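Local structure of GTP-sensing transcriptional pleiotropic repressor CodY (Clostridioides difficile, 5N0L) at residues V44-A49 with G128-S133. The protein binds isoleucine in its GAF domain and probably acts as a nutrient-sensing transcriptional repressor that also responds to GTP. Sequence-based numbering, arbitrary orientation.
Sequences VYVVSA and GTLVLS. With ILE (isoleucine), chain G.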
# COMPACT_ATOMS: atom_id res chain seq x y z
N VAL A 44 17.24 -11.14 -22.09
CA VAL A 44 16.04 -10.46 -21.74
C VAL A 44 16.42 -9.19 -20.89
O VAL A 44 17.09 -9.35 -19.85
CB VAL A 44 15.21 -11.34 -20.84
CG1 VAL A 44 13.91 -10.77 -20.45
CG2 VAL A 44 14.98 -12.72 -21.61
N TYR A 45 15.90 -8.10 -21.34
CA TYR A 45 16.00 -6.82 -20.59
C TYR A 45 14.66 -6.24 -20.29
O TYR A 45 13.82 -6.06 -21.21
CB TYR A 45 16.78 -5.88 -21.42
CG TYR A 45 18.06 -6.30 -22.00
CD1 TYR A 45 18.14 -7.00 -23.26
CD2 TYR A 45 19.29 -6.02 -21.42
CE1 TYR A 45 19.26 -7.36 -23.84
CE2 TYR A 45 20.47 -6.37 -22.01
CZ TYR A 45 20.53 -7.02 -23.22
OH TYR A 45 21.70 -7.38 -23.84
N VAL A 46 14.38 -5.98 -18.99
CA VAL A 46 13.20 -5.27 -18.59
C VAL A 46 13.69 -3.85 -18.28
O VAL A 46 14.44 -3.75 -17.32
CB VAL A 46 12.61 -5.90 -17.38
CG1 VAL A 46 11.43 -5.17 -16.89
CG2 VAL A 46 12.16 -7.38 -17.69
N VAL A 47 13.23 -2.88 -19.04
CA VAL A 47 13.83 -1.56 -19.02
C VAL A 47 12.75 -0.53 -18.73
O VAL A 47 11.72 -0.43 -19.44
CB VAL A 47 14.46 -1.24 -20.41
CG1 VAL A 47 15.21 0.12 -20.28
CG2 VAL A 47 15.47 -2.27 -20.84
N SER A 48 12.92 0.34 -17.69
CA SER A 48 11.94 1.35 -17.43
C SER A 48 11.93 2.40 -18.58
O SER A 48 12.86 2.45 -19.41
CB SER A 48 12.29 2.08 -16.06
OG SER A 48 13.41 2.89 -16.34
N ALA A 49 10.88 3.24 -18.61
CA ALA A 49 10.74 4.26 -19.67
C ALA A 49 11.98 5.18 -19.67
O ALA A 49 12.47 5.63 -20.71
CB ALA A 49 9.43 5.00 -19.60
N GLY A 128 7.74 1.22 -19.70
CA GLY A 128 9.01 0.63 -19.96
C GLY A 128 8.94 -0.27 -21.24
O GLY A 128 7.99 -0.09 -22.05
N THR A 129 9.95 -1.09 -21.38
CA THR A 129 10.15 -1.95 -22.58
C THR A 129 10.76 -3.24 -22.20
O THR A 129 11.60 -3.36 -21.36
CB THR A 129 11.04 -1.19 -23.61
OG1 THR A 129 10.55 0.14 -23.86
CG2 THR A 129 11.10 -1.86 -24.98
N LEU A 130 10.25 -4.33 -22.84
CA LEU A 130 10.80 -5.63 -22.69
C LEU A 130 11.54 -5.89 -24.01
O LEU A 130 10.95 -5.75 -25.11
CB LEU A 130 9.69 -6.67 -22.42
CG LEU A 130 10.14 -8.08 -22.36
CD1 LEU A 130 10.92 -8.53 -21.15
CD2 LEU A 130 8.87 -9.02 -22.41
N VAL A 131 12.80 -6.25 -23.94
CA VAL A 131 13.69 -6.53 -25.06
C VAL A 131 14.22 -7.95 -24.95
O VAL A 131 14.68 -8.44 -23.90
CB VAL A 131 14.87 -5.53 -25.15
CG1 VAL A 131 15.72 -5.86 -26.35
CG2 VAL A 131 14.38 -4.12 -25.25
N LEU A 132 14.00 -8.74 -26.04
CA LEU A 132 14.35 -10.12 -26.04
C LEU A 132 15.17 -10.36 -27.28
O LEU A 132 14.87 -9.81 -28.33
CB LEU A 132 13.11 -11.04 -26.12
CG LEU A 132 12.14 -10.79 -24.97
CD1 LEU A 132 10.81 -10.48 -25.56
CD2 LEU A 132 12.00 -11.92 -24.01
N SER A 133 16.28 -11.09 -27.12
CA SER A 133 17.22 -11.25 -28.21
C SER A 133 17.94 -12.56 -28.22
O SER A 133 18.30 -13.05 -27.19
CB SER A 133 18.19 -10.11 -28.23
OG SER A 133 19.10 -10.13 -29.31
N ILE G . 23.03 -6.00 -27.38
CA ILE G . 21.69 -6.60 -27.08
C ILE G . 21.80 -8.10 -27.06
O ILE G . 22.32 -8.67 -28.02
CB ILE G . 20.67 -6.12 -28.09
CG1 ILE G . 20.47 -4.60 -27.92
CG2 ILE G . 19.34 -6.74 -27.82
CD1 ILE G . 19.62 -4.19 -26.73
OXT ILE G . 21.44 -8.67 -26.05
O HOH W 1 11.68 1.50 -21.94
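Tyr45 and Val131 form a hydrogen-bonded antiparallel pair, Tyr45 N to Val131 O and Val131 N to Tyr45 O, both 2.9 Å and nearly straight. Val47 and Thr129 add two more such bonds, less straight at 154° and 152°, the shorter being Thr129 N to Val47 O at 2.7 Å. On the opposite face of the sheet from these side chains, chi1 and chi2 of Leu130 (175° and 73°) together lay CD1 alongside Val44 CG1 at 3.8 Å and obliquely against Val46 CG2. Val44 uses its other branch too, CG2 lying beside Leu132 CD2. Helices 30-40 and 141-158 back this aliphatic layer. The strands are neighbours within the antiparallel sheet of a GAF domain, and their other face serves the ligand. There the Tyr45 ring crosses Val131 obliquely, CD1 4.1 Å from Val131 CB, and its OH donates a 2.6 Å hydrogen bond to isoleucine OXT, in plane at the ring edge. Ser65 N also bonds that hydroxyl, while Val131 CG1 and Ser133 CB border the ligand's CG2. Side-chain packing gives out at partly exposed Ser48, whose side chain turns away, yet its CA comes within 3.9 Å of Gly128 CA, where no side chain intervenes. Here a water donates to Ser48 O and lies 2.6 Å from Thr129 OG1, itself bonded to Arg126.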